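Local coordinates for tetratricopeptide repeat protein (Parabacteroides merdae ATCC 43184, PDB 4R7S) that is of unknown function but, as a tetratricopeptide repeat protein built from stacked helical hairpins, probably serves as a scaffold for binding other proteins, at residues R175-E181 / K202-S207; Y214-K219 / D233-A237. All coordinates share one frame; numbering follows the deposited sequence.

In the fold
Both contacts join successive helices in the C-terminal part of an all-helical tetratricopeptide repeat superhelix, and they follow one another along the chain. Interaction 1 brings the start of helix 178-189 against the end of helix 193-206; interaction 2 pairs helix 211-223 with helix 227-238. Their centres lie about 16 Å apart, and they are about 19 and 20 Å, respectively, from the centre of the chain. Phe204 joins them directly: its CZ is 3.4 Å from Arg217 CZ in a cation-pi contact, and its CE2 lies 3.5 Å from Tyr214 CE1 in an edge-to-face pair. The two contacts thus belong to successive layers of the solenoid.

Interaction 1: R175-E181 / K202-S207; sequences RDWILYE and KVFTES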
loop_
_atom_site.group_PDB
_atom_site.type_symbol
_atom_site.label_atom_id
_atom_site.label_comp_id
_atom_site.label_asym_id
_atom_site.label_seq_id
_atom_site.Cartn_x
_atom_site.Cartn_y
_atom_site.Cartn_z
ATOM N N ARG A 175 2.132 21.751 -4.299
ATOM C CA ARG A 175 3.345 21.109 -4.785
ATOM C C ARG A 175 3.441 19.652 -4.320
ATOM O O ARG A 175 4.477 19.024 -4.524
ATOM C CB ARG A 175 4.591 21.913 -4.394
ATOM C CG ARG A 175 4.795 23.133 -5.280
ATOM C CD ARG A 175 6.141 23.790 -5.034
ATOM N NE ARG A 175 6.707 24.322 -6.278
ATOM C CZ ARG A 175 7.748 23.801 -6.922
ATOM N NH1 ARG A 175 8.377 22.736 -6.434
ATOM N NH2 ARG A 175 8.180 24.350 -8.050
ATOM N N ASP A 176 2.357 19.100 -3.739
ATOM C CA ASP A 176 2.303 17.682 -3.380
ATOM C C ASP A 176 1.875 16.957 -4.667
ATOM O O ASP A 176 0.690 16.691 -4.907
ATOM C CB ASP A 176 1.356 17.432 -2.183
ATOM C CG ASP A 176 1.223 15.978 -1.723
ATOM O OD1 ASP A 176 2.042 15.126 -2.170
ATOM O OD2 ASP A 176 0.318 15.695 -0.899
ATOM N N TRP A 177 2.864 16.689 -5.513
ATOM C CA TRP A 177 2.713 16.134 -6.847
ATOM C C TRP A 177 1.860 14.843 -6.938
ATOM O O TRP A 177 1.102 14.719 -7.900
ATOM C CB TRP A 177 4.084 15.932 -7.495
ATOM C CG TRP A 177 4.960 17.163 -7.443
ATOM C CD1 TRP A 177 6.170 17.275 -6.826
ATOM C CD2 TRP A 177 4.645 18.476 -7.946
ATOM N NE1 TRP A 177 6.662 18.550 -6.973
ATOM C CE2 TRP A 177 5.741 19.311 -7.647
ATOM C CE3 TRP A 177 3.574 19.011 -8.681
ATOM C CZ2 TRP A 177 5.773 20.666 -8.006
ATOM C CZ3 TRP A 177 3.618 20.345 -9.065
ATOM C CH2 TRP A 177 4.707 21.158 -8.727
ATOM N N ILE A 178 1.898 13.953 -5.947
ATOM C CA ILE A 178 1.128 12.699 -5.977
ATOM C C ILE A 178 -0.404 12.946 -6.005
ATOM O O ILE A 178 -1.186 12.052 -6.357
ATOM C CB ILE A 178 1.564 11.769 -4.801
ATOM C CG1 ILE A 178 1.408 10.290 -5.146
ATOM C CG2 ILE A 178 0.914 12.123 -3.470
ATOM C CD1 ILE A 178 2.345 9.777 -6.302
ATOM N N LEU A 179 -0.819 14.159 -5.636
ATOM C CA LEU A 179 -2.223 14.546 -5.687
ATOM C C LEU A 179 -2.652 14.758 -7.146
ATOM O O LEU A 179 -3.782 14.442 -7.502
ATOM C CB LEU A 179 -2.475 15.817 -4.864
ATOM C CG LEU A 179 -2.237 15.752 -3.359
ATOM C CD1 LEU A 179 -2.336 17.137 -2.753
ATOM C CD2 LEU A 179 -3.222 14.810 -2.679
ATOM N N TYR A 180 -1.739 15.278 -7.984
ATOM C CA TYR A 180 -1.989 15.526 -9.407
ATOM C C TYR A 180 -2.151 14.206 -10.153
ATOM O O TYR A 180 -2.886 14.147 -11.131
ATOM C CB TYR A 180 -0.865 16.355 -10.026
ATOM C CG TYR A 180 -0.808 17.789 -9.561
ATOM C CD1 TYR A 180 -0.137 18.137 -8.394
ATOM C CD2 TYR A 180 -1.363 18.814 -10.325
ATOM C CE1 TYR A 180 -0.057 19.464 -7.967
ATOM C CE2 TYR A 180 -1.275 20.149 -9.919
ATOM C CZ TYR A 180 -0.626 20.468 -8.733
ATOM O OH TYR A 180 -0.538 21.776 -8.301
ATOM N N GLU A 181 -1.497 13.149 -9.662
ATOM C CA GLU A 181 -1.571 11.778 -10.179
ATOM C C GLU A 181 -2.963 11.184 -9.914
ATOM O O GLU A 181 -3.513 10.484 -10.774
ATOM C CB GLU A 181 -0.480 10.892 -9.558
ATOM C CG GLU A 181 0.928 11.233 -10.040
ATOM C CD GLU A 181 1.944 10.102 -10.048
ATOM O OE1 GLU A 181 1.558 8.945 -9.751
ATOM O OE2 GLU A 181 3.125 10.370 -10.370
ATOM N N LYS A 202 2.321 18.292 -15.624
ATOM C CA LYS A 202 2.796 19.014 -14.454
ATOM C C LYS A 202 3.749 18.134 -13.643
ATOM O O LYS A 202 4.809 18.598 -13.249
ATOM C CB LYS A 202 1.612 19.522 -13.595
ATOM C CG LYS A 202 2.038 20.501 -12.502
ATOM C CD LYS A 202 1.122 21.712 -12.404
ATOM C CE LYS A 202 1.681 22.769 -11.467
ATOM N NZ LYS A 202 2.901 23.445 -12.008
ATOM N N VAL A 203 3.389 16.870 -13.431
ATOM C CA VAL A 203 4.170 15.912 -12.653
ATOM C C VAL A 203 5.477 15.588 -13.386
ATOM O O VAL A 203 6.542 15.533 -12.768
ATOM C CB VAL A 203 3.360 14.628 -12.375
ATOM C CG1 VAL A 203 4.109 13.704 -11.410
ATOM C CG2 VAL A 203 1.986 14.967 -11.830
ATOM N N PHE A 204 5.380 15.361 -14.703
ATOM C CA PHE A 204 6.525 15.030 -15.532
ATOM C C PHE A 204 7.510 16.172 -15.563
ATOM O O PHE A 204 8.704 15.907 -15.529
ATOM C CB PHE A 204 6.087 14.662 -16.956
ATOM C CG PHE A 204 5.855 13.183 -17.175
ATOM C CD1 PHE A 204 4.615 12.613 -16.925
ATOM C CD2 PHE A 204 6.872 12.367 -17.663
ATOM C CE1 PHE A 204 4.404 11.245 -17.119
ATOM C CE2 PHE A 204 6.655 11.003 -17.868
ATOM C CZ PHE A 204 5.422 10.450 -17.590
ATOM N N THR A 205 7.030 17.430 -15.559
ATOM C CA THR A 205 7.895 18.611 -15.625
ATOM C C THR A 205 8.583 18.916 -14.277
ATOM O O THR A 205 9.758 19.300 -14.268
ATOM C CB THR A 205 7.080 19.828 -16.122
ATOM O OG1 THR A 205 6.349 19.447 -17.297
ATOM C CG2 THR A 205 7.953 21.060 -16.445
ATOM N N GLU A 206 7.864 18.737 -13.164
ATOM C CA GLU A 206 8.304 19.126 -11.829
ATOM C C GLU A 206 8.781 18.011 -10.908
ATOM O O GLU A 206 9.324 18.317 -9.846
ATOM C CB GLU A 206 7.136 19.824 -11.115
ATOM C CG GLU A 206 6.600 21.060 -11.822
ATOM C CD GLU A 206 7.326 22.368 -11.590
ATOM O OE1 GLU A 206 8.317 22.399 -10.821
ATOM O OE2 GLU A 206 6.889 23.375 -12.189
ATOM N N SER A 207 8.540 16.745 -11.253
ATOM C CA SER A 207 8.855 15.641 -10.349
ATOM C C SER A 207 9.286 14.365 -11.142
ATOM O O SER A 207 9.707 14.455 -12.298
ATOM C CB SER A 207 7.626 15.386 -9.465
ATOM O OG SER A 207 7.673 14.244 -8.625
HETATM O O HOH W 1 10.136 20.971 -8.435
#
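Trp177 packs its indole against the last turn of helix 193-206, closing the hairpin of helices 178-189 and 193-206, as in tetratricopeptide repeats. CB of Glu206 sits over one face of the six-membered ring, 3.7 Å from its centroid, while the carbonyl oxygen of Arg175 lies over the opposite face. Ser207 CB reaches CD1 at the pyrrole end of the indole, and Lys202 brings its CG to within 3.8 Å of CZ3. Deeper in the contact, Val203 CG2 packs 3.6 Å from Tyr180 CB; Tyr180 is buried, with its hydroxyl bonded to the carbonyl of Pro174. Replacing Trp177 by an alanine is likely to open a gap against Glu206 CB and leave the aliphatic parts of Lys202 and Glu206 without their aromatic support.

The polar, solvent side is looser. Glu206 bends at chi2 (-83°), which carries its carboxylate past the indole toward Arg175, the guanidinium and carboxylate planes standing 81° apart. Arg175 NH2 and Glu206 OE1 form a salt bridge at 3.4 Å, and Lys202 NZ adds a long one to Glu206 OE2. One water spans the gap as well, accepting from Arg175 NH1 at 3.2 Å and donating to the carbonyl O of Glu206 at 3.1 Å, with a weaker bond to Glu206 OE1.

Interaction 2: Y214-K219 / D233-A237; sequences YVLRGK and DFKKA
Tyr214 lays one face of its ring against the aliphatic chain of Lys236, whose CG stands 3.5 Å from the ring centroid and only 15° off the normal, a CH-pi contact. The first torsion of Lys236 turns CG away from the backbone N, to the opposite side of the CA-CB bond, and the bend at chi2 then runs the rest of the chain past the phenol hydroxyl. At the edge of the same ring, near its plane, lies Asp233 OD1, with the carboxylate turned steeply against the ring.

The two helices, 211-223 and 227-238, run antiparallel as a tetratricopeptide repeat-like hairpin, their short segments crossing at -165° with axes 8.1 Å apart. Gly218 sits where they come close, its CA 5.2 Å from that of Asp233; a CB modelled on Gly218 would probably clash with Phe234 CE1, and Phe234 CZ already lies 3.5 Å from Gly218 C. Further along the contact, Ala237 CB touches both Tyr214 CB and Val215 CG2. Val215 and Phe234 also touch helix 244-252, through Ile247, Leu250 and Leu251.

Arg217 grips the Asp233 carboxylate side-on with two nitrogens. NE donates to OD2 at 2.8 Å and NH2 to OD1 at 2.9 Å, the latter bond the straighter at 164°. Both oxygens are met on their syn sides; the guanidinium and carboxylate planes are nearly parallel, with the donors lying somewhat out of the carboxylate plane. Lys221 adds a second salt bridge to OD2. With a buried aspartate held by a paired grip and a further positive charge, the carboxylate is probably kept ionised and its rotation fixed, so that this bidentate salt bridge ties the helices together beside the apolar seam.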
loop_
_atom_site.group_PDB
_atom_site.type_symbol
_atom_site.label_atom_id
_atom_site.label_comp_id
_atom_site.label_asym_id
_atom_site.label_seq_id
_atom_site.Cartn_x
_atom_site.Cartn_y
_atom_site.Cartn_z
ATOM N N TYR A 214 2.889 6.428 -15.911
ATOM C CA TYR A 214 3.352 6.081 -17.258
ATOM C C TYR A 214 2.261 5.265 -17.952
ATOM O O TYR A 214 1.970 5.532 -19.113
ATOM C CB TYR A 214 4.694 5.336 -17.243
ATOM C CG TYR A 214 5.912 6.236 -17.221
ATOM C CD1 TYR A 214 6.431 6.768 -18.399
ATOM C CD2 TYR A 214 6.567 6.528 -16.029
ATOM C CE1 TYR A 214 7.548 7.607 -18.388
ATOM C CE2 TYR A 214 7.699 7.352 -16.005
ATOM C CZ TYR A 214 8.200 7.871 -17.193
ATOM O OH TYR A 214 9.349 8.637 -17.192
ATOM N N VAL A 215 1.588 4.340 -17.215
ATOM C CA VAL A 215 0.458 3.545 -17.749
ATOM C C VAL A 215 -0.662 4.512 -18.154
ATOM O O VAL A 215 -1.157 4.425 -19.274
ATOM C CB VAL A 215 -0.048 2.455 -16.761
ATOM C CG1 VAL A 215 -1.415 1.898 -17.172
ATOM C CG2 VAL A 215 0.960 1.330 -16.626
ATOM N N LEU A 216 -1.004 5.466 -17.254
ATOM C CA LEU A 216 -2.022 6.494 -17.458
ATOM C C LEU A 216 -1.724 7.328 -18.712
ATOM O O LEU A 216 -2.607 7.454 -19.572
ATOM C CB LEU A 216 -2.167 7.403 -16.221
ATOM C CG LEU A 216 -3.452 8.263 -16.208
ATOM C CD1 LEU A 216 -4.726 7.392 -16.259
ATOM C CD2 LEU A 216 -3.484 9.200 -15.028
ATOM N N ARG A 217 -0.486 7.852 -18.846
ATOM C CA ARG A 217 -0.108 8.581 -20.058
ATOM C C ARG A 217 -0.145 7.658 -21.311
ATOM O O ARG A 217 -0.534 8.103 -22.396
ATOM C CB ARG A 217 1.274 9.223 -19.919
ATOM C CG ARG A 217 1.491 10.289 -20.999
ATOM C CD ARG A 217 2.711 11.115 -20.740
ATOM N NE ARG A 217 3.924 10.330 -20.931
ATOM C CZ ARG A 217 5.137 10.854 -20.973
ATOM N NH1 ARG A 217 5.308 12.160 -20.819
ATOM N NH2 ARG A 217 6.196 10.075 -21.162
ATOM N N GLY A 218 0.236 6.400 -21.143
ATOM C CA GLY A 218 0.233 5.432 -22.238
ATOM C C GLY A 218 -1.168 5.146 -22.746
ATOM O O GLY A 218 -1.410 5.112 -23.960
ATOM N N LYS A 219 -2.115 5.001 -21.797
ATOM C CA LYS A 219 -3.518 4.737 -22.072
ATOM C C LYS A 219 -4.155 5.903 -22.806
ATOM O O LYS A 219 -4.984 5.684 -23.705
ATOM C CB LYS A 219 -4.260 4.440 -20.784
ATOM C CG LYS A 219 -4.152 2.993 -20.340
ATOM C CD LYS A 219 -5.186 2.745 -19.272
ATOM C CE LYS A 219 -4.915 1.523 -18.438
ATOM N NZ LYS A 219 -5.379 1.730 -17.037
ATOM N N ASP A 233 5.801 4.286 -23.275
ATOM C CA ASP A 233 5.359 4.526 -21.907
ATOM C C ASP A 233 5.039 3.208 -21.182
ATOM O O ASP A 233 5.463 3.039 -20.029
ATOM C CB ASP A 233 4.143 5.470 -21.893
ATOM C CG ASP A 233 4.464 6.955 -21.990
ATOM O OD1 ASP A 233 5.674 7.313 -21.975
ATOM O OD2 ASP A 233 3.518 7.756 -22.061
ATOM N N PHE A 234 4.336 2.253 -21.860
ATOM C CA PHE A 234 4.038 0.952 -21.246
ATOM C C PHE A 234 5.328 0.199 -20.930
ATOM O O PHE A 234 5.446 -0.345 -19.825
ATOM C CB PHE A 234 3.113 0.102 -22.126
ATOM C CG PHE A 234 1.715 0.648 -22.348
ATOM C CD1 PHE A 234 1.049 1.346 -21.338
ATOM C CD2 PHE A 234 1.054 0.437 -23.550
ATOM C CE1 PHE A 234 -0.238 1.852 -21.543
ATOM C CE2 PHE A 234 -0.233 0.946 -23.756
ATOM C CZ PHE A 234 -0.870 1.656 -22.752
ATOM N N LYS A 235 6.329 0.235 -21.855
ATOM C CA LYS A 235 7.635 -0.401 -21.621
ATOM C C LYS A 235 8.334 0.219 -20.410
ATOM O O LYS A 235 8.817 -0.509 -19.536
ATOM C CB LYS A 235 8.532 -0.302 -22.858
ATOM C CG LYS A 235 8.362 -1.477 -23.807
ATOM C CD LYS A 235 8.543 -1.051 -25.249
ATOM C CE LYS A 235 8.508 -2.219 -26.215
ATOM N NZ LYS A 235 9.755 -3.040 -26.174
ATOM N N LYS A 236 8.307 1.561 -20.322
ATOM C CA LYS A 236 8.903 2.300 -19.215
ATOM C C LYS A 236 8.253 1.899 -17.855
ATOM O O LYS A 236 8.985 1.646 -16.887
ATOM C CB LYS A 236 8.823 3.814 -19.465
ATOM C CG LYS A 236 9.435 4.676 -18.342
ATOM C CD LYS A 236 10.936 4.513 -18.157
ATOM C CE LYS A 236 11.398 5.113 -16.849
ATOM N NZ LYS A 236 12.861 4.942 -16.667
ATOM N N ALA A 237 6.903 1.804 -17.805
ATOM C CA ALA A 237 6.167 1.374 -16.606
ATOM C C ALA A 237 6.530 -0.087 -16.226
ATOM O O ALA A 237 6.638 -0.394 -15.039
ATOM C CB ALA A 237 4.662 1.509 -16.826
#